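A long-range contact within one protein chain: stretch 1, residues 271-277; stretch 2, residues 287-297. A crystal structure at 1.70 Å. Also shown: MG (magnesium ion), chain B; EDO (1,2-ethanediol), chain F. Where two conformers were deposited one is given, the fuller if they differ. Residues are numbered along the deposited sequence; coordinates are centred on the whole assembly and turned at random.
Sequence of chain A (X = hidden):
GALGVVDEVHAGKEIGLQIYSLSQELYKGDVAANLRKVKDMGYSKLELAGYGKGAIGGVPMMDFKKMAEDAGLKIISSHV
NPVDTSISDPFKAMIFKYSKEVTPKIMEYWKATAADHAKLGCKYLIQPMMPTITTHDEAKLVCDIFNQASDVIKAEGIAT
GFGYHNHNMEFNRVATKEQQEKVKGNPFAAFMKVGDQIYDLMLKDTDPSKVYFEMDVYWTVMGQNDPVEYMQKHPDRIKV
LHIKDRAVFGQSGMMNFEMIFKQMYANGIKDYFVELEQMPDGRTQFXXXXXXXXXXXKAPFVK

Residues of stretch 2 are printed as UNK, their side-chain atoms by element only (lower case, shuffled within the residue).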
# COMPACT_ATOMS: atom_id res chain seq x y z
N ASP A 271 -2.36 -12.14 1.85
CA ASP A 271 -2.89 -10.93 2.43
C ASP A 271 -3.38 -9.98 1.36
O ASP A 271 -2.70 -9.76 0.37
CB ASP A 271 -1.79 -10.25 3.27
CG ASP A 271 -1.46 -11.06 4.52
OD1 ASP A 271 -2.38 -11.20 5.37
OD2 ASP A 271 -0.31 -11.53 4.63
N TYR A 272 -4.57 -9.42 1.57
CA TYR A 272 -5.06 -8.35 0.77
C TYR A 272 -5.81 -7.35 1.63
O TYR A 272 -6.28 -7.68 2.74
CB TYR A 272 -5.96 -8.83 -0.39
CG TYR A 272 -7.31 -9.35 0.03
CD1 TYR A 272 -8.40 -8.51 0.21
CD2 TYR A 272 -7.52 -10.69 0.22
CE1 TYR A 272 -9.65 -8.98 0.58
CE2 TYR A 272 -8.77 -11.16 0.61
CZ TYR A 272 -9.83 -10.29 0.76
OH TYR A 272 -11.09 -10.75 1.14
N PHE A 273 -5.88 -6.13 1.11
CA PHE A 273 -6.63 -5.03 1.74
C PHE A 273 -7.58 -4.35 0.77
O PHE A 273 -7.22 -3.99 -0.36
CB PHE A 273 -5.67 -4.01 2.32
CG PHE A 273 -4.73 -4.61 3.31
CD1 PHE A 273 -5.17 -4.90 4.58
CD2 PHE A 273 -3.48 -5.06 2.92
CE1 PHE A 273 -4.33 -5.54 5.49
CE2 PHE A 273 -2.63 -5.66 3.80
CZ PHE A 273 -3.06 -5.94 5.11
N VAL A 274 -8.81 -4.18 1.24
CA VAL A 274 -9.80 -3.36 0.55
C VAL A 274 -9.43 -1.90 0.60
O VAL A 274 -9.04 -1.37 1.64
CB VAL A 274 -11.24 -3.54 1.20
CG1 VAL A 274 -12.20 -2.43 0.75
CG2 VAL A 274 -11.75 -4.95 0.91
N GLU A 275 -9.59 -1.22 -0.54
CA GLU A 275 -9.40 0.21 -0.60
C GLU A 275 -10.55 0.87 -1.33
O GLU A 275 -11.07 0.33 -2.32
CB GLU A 275 -8.09 0.53 -1.29
CG GLU A 275 -7.87 2.02 -1.34
CD GLU A 275 -6.49 2.40 -1.79
OE1 GLU A 275 -5.85 1.64 -2.51
OE2 GLU A 275 -6.05 3.50 -1.44
N LEU A 276 -10.97 2.04 -0.83
CA LEU A 276 -12.05 2.82 -1.43
C LEU A 276 -11.66 4.29 -1.42
O LEU A 276 -11.37 4.83 -0.36
CB LEU A 276 -13.35 2.59 -0.63
CG LEU A 276 -14.59 3.29 -1.12
CD1 LEU A 276 -15.00 2.67 -2.45
CD2 LEU A 276 -15.70 3.29 -0.05
N GLU A 277 -11.62 4.94 -2.57
CA GLU A 277 -11.32 6.37 -2.57
C GLU A 277 -12.61 7.15 -2.32
O GLU A 277 -13.65 6.55 -2.04
CB GLU A 277 -10.46 6.80 -3.80
CG GLU A 277 -11.01 6.79 -5.17
CD GLU A 277 -9.86 7.04 -6.17
OE1 GLU A 277 -9.26 8.14 -6.14
OE2 GLU A 277 -9.50 6.11 -6.91
N UNK A 287 -20.43 3.83 4.40
CA UNK A 287 -21.47 3.19 3.60
C UNK A 287 -20.83 2.42 2.44
O UNK A 287 -21.16 1.27 2.18
c UNK A 287 -22.52 4.24 3.12
N UNK A 288 -19.91 3.05 1.72
CA UNK A 288 -19.25 2.38 0.60
C UNK A 288 -18.38 1.22 1.04
O UNK A 288 -18.33 0.20 0.37
N UNK A 289 -17.65 1.39 2.15
CA UNK A 289 -16.83 0.31 2.70
C UNK A 289 -17.67 -0.94 3.09
O UNK A 289 -17.26 -2.09 2.87
c UNK A 289 -14.84 1.75 3.30
c UNK A 289 -15.34 -0.32 4.69
c UNK A 289 -15.95 0.83 3.87
N UNK A 290 -18.85 -0.71 3.64
CA UNK A 290 -19.79 -1.80 3.89
C UNK A 290 -20.14 -2.56 2.62
O UNK A 290 -20.07 -3.80 2.59
c UNK A 290 -22.22 -2.24 4.76
c UNK A 290 -23.09 -3.98 6.47
n UNK A 290 -23.93 -4.72 5.42
c UNK A 290 -21.06 -1.24 4.51
c UNK A 290 -21.85 -3.27 5.83
N UNK A 291 -20.47 -1.82 1.58
CA UNK A 291 -20.87 -2.41 0.32
C UNK A 291 -19.72 -3.24 -0.29
O UNK A 291 -19.95 -4.31 -0.89
o UNK A 291 -23.44 -1.29 0.53
c UNK A 291 -21.33 -1.34 -0.67
o UNK A 291 -23.08 0.22 -1.01
c UNK A 291 -22.70 -0.76 -0.34
N UNK A 292 -18.49 -2.74 -0.15
CA UNK A 292 -17.30 -3.50 -0.59
C UNK A 292 -17.15 -4.85 0.16
O UNK A 292 -16.87 -5.88 -0.43
c UNK A 292 -16.03 -2.69 -0.47
s UNK A 292 -15.96 -1.28 -1.64
N UNK A 293 -17.33 -4.84 1.49
CA UNK A 293 -17.28 -6.06 2.28
C UNK A 293 -18.36 -7.01 1.83
O UNK A 293 -18.10 -8.19 1.67
c UNK A 293 -17.47 -5.74 3.80
N UNK A 294 -19.57 -6.50 1.61
CA UNK A 294 -20.71 -7.32 1.25
C UNK A 294 -20.46 -7.98 -0.10
O UNK A 294 -20.80 -9.13 -0.29
o UNK A 294 -23.37 -5.15 2.68
o UNK A 294 -22.06 -6.70 3.57
c UNK A 294 -22.00 -6.50 1.21
c UNK A 294 -22.51 -6.08 2.60
N UNK A 295 -19.83 -7.28 -1.03
CA UNK A 295 -19.48 -7.86 -2.32
C UNK A 295 -18.59 -9.06 -2.11
O UNK A 295 -18.83 -10.13 -2.68
o UNK A 295 -16.76 -8.77 -8.09
c UNK A 295 -16.55 -8.41 -5.78
c UNK A 295 -17.28 -8.27 -6.91
c UNK A 295 -19.03 -7.20 -5.65
c UNK A 295 -18.79 -6.80 -3.19
c UNK A 295 -18.53 -7.67 -6.87
c UNK A 295 -17.02 -7.90 -4.59
c UNK A 295 -18.27 -7.32 -4.50
N UNK A 296 -17.55 -8.93 -1.28
CA UNK A 296 -16.60 -10.03 -1.07
C UNK A 296 -17.25 -11.20 -0.33
O UNK A 296 -16.99 -12.36 -0.63
c UNK A 296 -14.49 -8.48 -0.98
c UNK A 296 -13.92 -8.97 -2.33
c UNK A 296 -15.37 -9.54 -0.31
c UNK A 296 -13.39 -8.04 -0.03
N UNK A 297 -18.06 -10.87 0.66
CA UNK A 297 -18.78 -11.90 1.42
C UNK A 297 -19.67 -12.79 0.51
O UNK A 297 -19.68 -14.02 0.67
c UNK A 297 -20.55 -12.26 3.19
c UNK A 297 -19.13 -9.77 4.69
c UNK A 297 -19.56 -11.25 2.58
c UNK A 297 -18.57 -10.75 3.65
MG MG B . -3.97 1.36 -3.09
C1 EDO F . -7.19 -10.48 3.94
O1 EDO F . -5.83 -10.04 4.18
C2 EDO F . -7.21 -11.94 3.53
O2 EDO F . -6.73 -12.70 4.62
O HOH W 1 -3.43 2.81 -1.30
O HOH W 2 -3.98 3.25 -4.06

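Position 287 carries one side-chain carbon and nothing more, and its CB stays 7.6 Å from Leu276 CD2, the nearest atom of stretch 1. A lone CB means alanine. Ala287 points sideways to stretch 1, and a small, helix-compatible residue suffices here.

Position 288 has no side-chain atoms, so it is glycine. Its backbone meets Leu276 directly: CD2 of Leu276 lies 3.6 Å from C of Gly288. An ideal CB here would sit 2.7 Å from Leu276 CD2, a clash, so the absence of a side chain lets the leucine lie against the helix backbone.

Position 289 shows three carbons, one carrying the other two, with no heteroatom. This is the branched side chain of valine. Although its CA-to-CB bond points sideways, Val289 CG2 reaches 3.8 Å from Leu276 CD2, while its backbone N lies 3.5 Å from the same methyl. A compact apolar residue suits this buried flank.

Position 290 bears four carbons in a row ending in nitrogen, the mark of lysine. Lys290 is exposed and out of reach of stretch 1, as suits a charged chain.

Position 291 has two carbons, the second carrying two oxygens. One carbon fewer than glutamate, it is aspartate. Asp291 CB comes no nearer than 7.3 Å to Leu276 CD2, and one carboxylate oxygen, OD2, is hydrogen-bonded elsewhere in the structure.

Position 292 has one carbon and then a sulfur: cysteine. It points toward stretch 1, with Cys292 CB 4.0 Å from Val274 CG1 and Cys292 SG 4.1 Å from Leu276 CD1. The short, weakly polar side chain fits this buried place, where the CA atoms of Val274 and Cys292 are 7.6 Å apart.

Position 293 again has a single carbon, hence alanine. Ala293 points sideways without touching stretch 1, and its methyl takes little room in a buried place.

Position 294 repeats the pattern of two carbons, the second with two oxygens, and is aspartate. One turn after the lysine, it forms a salt bridge in which Lys290 NZ donates to Asp294 OD2 at 2.8 Å, tying successive turns together.

Position 295 has one carbon leading to a six-carbon ring that bears an oxygen: tyrosine. Tyr295 is out of reach of stretch 1, and partial exposure suits an apolar ring with a polar hydroxyl.

Position 296 has four carbons forked at the second, so it is leucine. Pointing toward stretch 1, Leu296 places CD1 3.6 Å from Val274 CG2 and 3.7 Å from Tyr272 OH; its forked apolar chain fills the space beside that methyl and the tyrosine ring edge.

Position 297 has four carbons forked at the first, one arm two carbons long: isoleucine. Ile297 is exposed, and stretch 1 makes no call for an apolar chain here.

The contact is apolar packing, with no hydrogen bond between the stretches. Tyr272, Val274 and Leu276 alternate with residues that do not face the helix, and they meet positions 288, 289, 292 and 296, burying 311 Å² in all.

Stretch 2 287-297: AGVKDCADYLI
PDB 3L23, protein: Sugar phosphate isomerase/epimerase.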